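Local structure of peptidoglycan D,D-transpeptidase MrdA (Pseudomonas aeruginosa, 7KIS) at residues T458-A470 / V569-A582. The protein probably cross-links the peptide stems of the peptidoglycan cell wall as a penicillin-binding D,D-transpeptidase. Numbering follows the deposited sequence.
Sequences TPIQLAQMTALLA and VGFAPANNPQIAVA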
loop_
_atom_site.group_PDB
_atom_site.type_symbol
_atom_site.label_atom_id
_atom_site.label_comp_id
_atom_site.label_asym_id
_atom_site.label_seq_id
_atom_site.Cartn_x
_atom_site.Cartn_y
_atom_site.Cartn_z
ATOM N N THR A 458 -4.088 5.960 -0.089
ATOM C CA THR A 458 -2.996 5.498 0.752
ATOM C C THR A 458 -2.094 4.542 -0.024
ATOM O O THR A 458 -2.560 3.822 -0.912
ATOM C CB THR A 458 -3.540 4.791 1.993
ATOM O OG1 THR A 458 -4.374 3.695 1.596
ATOM C CG2 THR A 458 -4.353 5.757 2.844
ATOM N N PRO A 459 -0.797 4.514 0.298
ATOM C CA PRO A 459 0.127 3.632 -0.436
ATOM C C PRO A 459 -0.239 2.160 -0.364
ATOM O O PRO A 459 0.276 1.371 -1.165
ATOM C CB PRO A 459 1.480 3.907 0.234
ATOM C CG PRO A 459 1.343 5.278 0.801
ATOM C CD PRO A 459 -0.085 5.389 1.246
ATOM N N ILE A 460 -1.107 1.761 0.565
ATOM C CA ILE A 460 -1.577 0.380 0.585
ATOM C C ILE A 460 -2.757 0.207 -0.366
ATOM O O ILE A 460 -2.884 -0.825 -1.032
ATOM C CB ILE A 460 -1.928 -0.042 2.025
ATOM C CG1 ILE A 460 -2.618 -1.409 2.041
ATOM C CG2 ILE A 460 -2.793 1.011 2.703
ATOM C CD1 ILE A 460 -1.722 -2.549 1.616
ATOM N N GLN A 461 -3.634 1.213 -0.445
ATOM C CA GLN A 461 -4.690 1.199 -1.455
ATOM C C GLN A 461 -4.103 1.112 -2.858
ATOM O O GLN A 461 -4.677 0.466 -3.742
ATOM C CB GLN A 461 -5.563 2.445 -1.317
ATOM C CG GLN A 461 -6.744 2.280 -0.380
ATOM C CD GLN A 461 -7.410 3.601 -0.058
ATOM O OE1 GLN A 461 -6.883 4.666 -0.374
ATOM N NE2 GLN A 461 -8.578 3.540 0.574
ATOM N N LEU A 462 -2.955 1.758 -3.079
ATOM C CA LEU A 462 -2.278 1.661 -4.367
ATOM C C LEU A 462 -1.715 0.264 -4.589
ATOM O O LEU A 462 -1.888 -0.323 -5.663
ATOM C CB LEU A 462 -1.161 2.702 -4.454
ATOM C CG LEU A 462 -1.501 4.114 -4.933
ATOM C CD1 LEU A 462 -1.907 4.998 -3.768
ATOM C CD2 LEU A 462 -0.316 4.715 -5.664
ATOM N N ALA A 463 -1.028 -0.281 -3.581
ATOM C CA ALA A 463 -0.419 -1.601 -3.722
ATOM C C ALA A 463 -1.469 -2.685 -3.911
ATOM O O ALA A 463 -1.244 -3.653 -4.647
ATOM C CB ALA A 463 0.454 -1.909 -2.506
ATOM N N GLN A 464 -2.623 -2.546 -3.255
ATOM C CA GLN A 464 -3.695 -3.517 -3.446
ATOM C C GLN A 464 -4.266 -3.431 -4.856
ATOM O O GLN A 464 -4.622 -4.454 -5.452
ATOM C CB GLN A 464 -4.790 -3.305 -2.400
ATOM C CG GLN A 464 -6.016 -4.191 -2.581
ATOM C CD GLN A 464 -5.668 -5.656 -2.791
ATOM O OE1 GLN A 464 -4.739 -6.185 -2.177
ATOM N NE2 GLN A 464 -6.416 -6.319 -3.665
ATOM N N MET A 465 -4.358 -2.218 -5.406
ATOM C CA MET A 465 -4.756 -2.070 -6.802
ATOM C C MET A 465 -3.743 -2.733 -7.727
ATOM O O MET A 465 -4.117 -3.346 -8.733
ATOM C CB MET A 465 -4.913 -0.590 -7.145
ATOM C CG MET A 465 -4.882 -0.292 -8.633
ATOM S SD MET A 465 -4.359 1.392 -9.001
ATOM C CE MET A 465 -3.862 1.214 -10.712
ATOM N N THR A 466 -2.455 -2.629 -7.394
ATOM C CA THR A 466 -1.427 -3.274 -8.201
ATOM C C THR A 466 -1.539 -4.791 -8.125
ATOM O O THR A 466 -1.410 -5.481 -9.143
ATOM C CB THR A 466 -0.042 -2.819 -7.744
ATOM O OG1 THR A 466 -0.071 -1.417 -7.451
ATOM C CG2 THR A 466 0.984 -3.086 -8.830
ATOM N N ALA A 467 -1.767 -5.330 -6.924
ATOM C CA ALA A 467 -2.003 -6.763 -6.791
ATOM C C ALA A 467 -3.284 -7.185 -7.496
ATOM O O ALA A 467 -3.369 -8.305 -8.012
ATOM C CB ALA A 467 -2.060 -7.153 -5.314
ATOM N N LEU A 468 -4.286 -6.303 -7.529
ATOM C CA LEU A 468 -5.540 -6.620 -8.204
ATOM C C LEU A 468 -5.343 -6.765 -9.707
ATOM O O LEU A 468 -5.895 -7.684 -10.324
ATOM C CB LEU A 468 -6.573 -5.536 -7.902
ATOM C CG LEU A 468 -8.007 -5.970 -7.607
ATOM C CD1 LEU A 468 -8.036 -7.268 -6.816
ATOM C CD2 LEU A 468 -8.719 -4.862 -6.856
ATOM N N LEU A 469 -4.563 -5.871 -10.314
ATOM C CA LEU A 469 -4.259 -6.002 -11.734
ATOM C C LEU A 469 -3.434 -7.251 -12.011
ATOM O O LEU A 469 -3.542 -7.840 -13.092
ATOM C CB LEU A 469 -3.526 -4.756 -12.230
ATOM C CG LEU A 469 -4.354 -3.471 -12.237
ATOM C CD1 LEU A 469 -3.458 -2.245 -12.336
ATOM C CD2 LEU A 469 -5.363 -3.497 -13.372
ATOM N N ALA A 470 -2.601 -7.661 -11.052
ATOM C CA ALA A 470 -1.845 -8.899 -11.199
ATOM C C ALA A 470 -2.725 -10.129 -11.006
ATOM O O ALA A 470 -2.483 -11.165 -11.634
ATOM C CB ALA A 470 -0.685 -8.916 -10.206
ATOM N N VAL A 569 4.024 2.075 -9.368
ATOM C CA VAL A 569 3.511 0.770 -8.983
ATOM C C VAL A 569 3.929 -0.243 -10.046
ATOM O O VAL A 569 4.382 0.114 -11.131
ATOM C CB VAL A 569 1.982 0.781 -8.790
ATOM C CG1 VAL A 569 1.562 1.956 -7.922
ATOM C CG2 VAL A 569 1.278 0.828 -10.139
ATOM N N GLY A 570 3.768 -1.524 -9.723
ATOM C CA GLY A 570 4.096 -2.566 -10.677
ATOM C C GLY A 570 4.124 -3.965 -10.099
ATOM O O GLY A 570 4.405 -4.148 -8.910
ATOM N N PHE A 571 3.832 -4.962 -10.931
ATOM C CA PHE A 571 3.932 -6.357 -10.540
ATOM C C PHE A 571 4.848 -7.108 -11.499
ATOM O O PHE A 571 5.041 -6.708 -12.651
ATOM C CB PHE A 571 2.551 -7.032 -10.474
ATOM C CG PHE A 571 1.755 -6.942 -11.747
ATOM C CD1 PHE A 571 1.808 -7.960 -12.687
ATOM C CD2 PHE A 571 0.930 -5.857 -11.990
ATOM C CE1 PHE A 571 1.067 -7.887 -13.852
ATOM C CE2 PHE A 571 0.188 -5.778 -13.154
ATOM C CZ PHE A 571 0.256 -6.795 -14.084
ATOM N N ALA A 572 5.420 -8.205 -11.006
ATOM C CA ALA A 572 6.400 -8.964 -11.769
ATOM C C ALA A 572 6.472 -10.380 -11.218
ATOM O O ALA A 572 6.190 -10.592 -10.035
ATOM C CB ALA A 572 7.782 -8.295 -11.709
ATOM N N PRO A 573 6.806 -11.379 -12.055
ATOM C CA PRO A 573 6.908 -11.274 -13.515
ATOM C C PRO A 573 5.537 -11.021 -14.136
ATOM O O PRO A 573 4.536 -11.503 -13.608
ATOM C CB PRO A 573 7.472 -12.636 -13.929
ATOM C CG PRO A 573 8.164 -13.144 -12.707
ATOM C CD PRO A 573 7.317 -12.670 -11.567
ATOM N N ALA A 574 5.503 -10.263 -15.234
ATOM C CA ALA A 574 4.227 -9.824 -15.792
ATOM C C ALA A 574 3.352 -10.999 -16.212
ATOM O O ALA A 574 2.124 -10.941 -16.083
ATOM C CB ALA A 574 4.471 -8.888 -16.975
ATOM N N ASN A 575 3.958 -12.077 -16.707
ATOM C CA ASN A 575 3.186 -13.225 -17.165
ATOM C C ASN A 575 2.885 -14.232 -16.062
ATOM O O ASN A 575 2.026 -15.099 -16.259
ATOM C CB ASN A 575 3.912 -13.916 -18.323
ATOM C CG ASN A 575 3.693 -13.209 -19.650
ATOM O OD1 ASN A 575 3.360 -12.023 -19.687
ATOM N ND2 ASN A 575 3.877 -13.935 -20.746
ATOM N N ASN A 576 3.562 -14.146 -14.919
ATOM C CA ASN A 576 3.251 -14.984 -13.758
ATOM C C ASN A 576 3.492 -14.157 -12.505
ATOM O O ASN A 576 4.558 -14.229 -11.881
ATOM C CB ASN A 576 4.069 -16.280 -13.750
ATOM C CG ASN A 576 5.556 -16.050 -13.954
ATOM O OD1 ASN A 576 6.340 -16.120 -13.008
ATOM N ND2 ASN A 576 5.954 -15.794 -15.196
ATOM N N PRO A 577 2.507 -13.354 -12.102
ATOM C CA PRO A 577 2.716 -12.387 -11.012
ATOM C C PRO A 577 3.084 -13.052 -9.695
ATOM O O PRO A 577 2.354 -13.900 -9.175
ATOM C CB PRO A 577 1.366 -11.668 -10.922
ATOM C CG PRO A 577 0.745 -11.854 -12.264
ATOM C CD PRO A 577 1.177 -13.215 -12.716
ATOM N N GLN A 578 4.238 -12.654 -9.157
ATOM C CA GLN A 578 4.710 -13.110 -7.859
ATOM C C GLN A 578 4.937 -11.985 -6.861
ATOM O O GLN A 578 5.034 -12.264 -5.661
ATOM C CB GLN A 578 6.015 -13.909 -8.009
ATOM C CG GLN A 578 5.830 -15.289 -8.626
ATOM C CD GLN A 578 5.188 -16.276 -7.668
ATOM O OE1 GLN A 578 5.307 -16.143 -6.448
ATOM N NE2 GLN A 578 4.504 -17.274 -8.215
ATOM N N ILE A 579 5.018 -10.735 -7.311
ATOM C CA ILE A 579 5.268 -9.598 -6.431
ATOM C C ILE A 579 4.518 -8.395 -6.982
ATOM O O ILE A 579 4.447 -8.199 -8.197
ATOM C CB ILE A 579 6.782 -9.303 -6.304
ATOM C CG1 ILE A 579 7.038 -8.092 -5.407
ATOM C CG2 ILE A 579 7.412 -9.064 -7.670
ATOM C CD1 ILE A 579 7.172 -8.427 -3.946
ATOM N N ALA A 580 3.935 -7.601 -6.084
ATOM C CA ALA A 580 3.288 -6.342 -6.434
ATOM C C ALA A 580 3.785 -5.264 -5.482
ATOM O O ALA A 580 3.698 -5.427 -4.262
ATOM C CB ALA A 580 1.762 -6.458 -6.365
ATOM N N VAL A 581 4.302 -4.168 -6.037
ATOM C CA VAL A 581 4.969 -3.131 -5.259
ATOM C C VAL A 581 4.359 -1.776 -5.592
ATOM O O VAL A 581 4.059 -1.488 -6.756
ATOM C CB VAL A 581 6.492 -3.114 -5.518
ATOM C CG1 VAL A 581 7.184 -2.131 -4.587
ATOM C CG2 VAL A 581 7.080 -4.502 -5.350
ATOM N N ALA A 582 4.178 -0.947 -4.566
ATOM C CA ALA A 582 3.812 0.455 -4.724
ATOM C C ALA A 582 4.793 1.295 -3.923
ATOM O O ALA A 582 5.017 1.027 -2.738
ATOM C CB ALA A 582 2.377 0.720 -4.261
#
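Thr466 points toward the hairpin, and its CG2 lies against the Gly570 backbone, with Thr466 CG2 3.3 Å from Gly570 N. This methyl is anti to the backbone N of Thr466 (OG1 chi1 -40°). That same torsion places OG1 beside the backbone N and lets Thr466 OG1 reach back along the helix to Leu462 O at 2.8 Å. OG1 comes in from above the plane of the Leu462 carbonyl, and Leu462 O also accepts from Thr466 N. Thr466 OG1 also touches Val569 CB in a van der Waals contact, and the two side chains cross obliquely. Leu462 crosses Val569 at about a right angle, with Leu462 CD2 4.0 Å from Val569 CG1.

Ala470 CB sits over one face of the Phe571 ring, displaced toward the rim. This CH-pi contact measures 3.8 Å from Ala470 CB to the centroid of the Phe571 ring, 24° off the normal. Ala470 CB also touches Pro577 CB at 3.5 Å, and it fits into the corner formed by the ring and the proline. Leu469 CB approaches Phe571 CE2 obliquely, and Leu469 continues onto helix 504-518.

Along strand 579-582 small residues meet. Ala463 CB lies 3.7 Å from Ala582 CB, and Ala467 CB is 4.0 Å from Ala580 CB. These methyls let the axes of helix 459-470 and strand 579-582 come to 7.1 Å, roughly antiparallel (148°). Helix 591-607 packs on Val581, on the opposite sheet face.

The contact joins one helical layer to the central antiparallel sheet, in the alpha/beta/alpha layering known for penicillin-binding transpeptidases. The two segments are joined by apolar contacts, while the one buried hydroxyl in the interface is satisfied within its own helix.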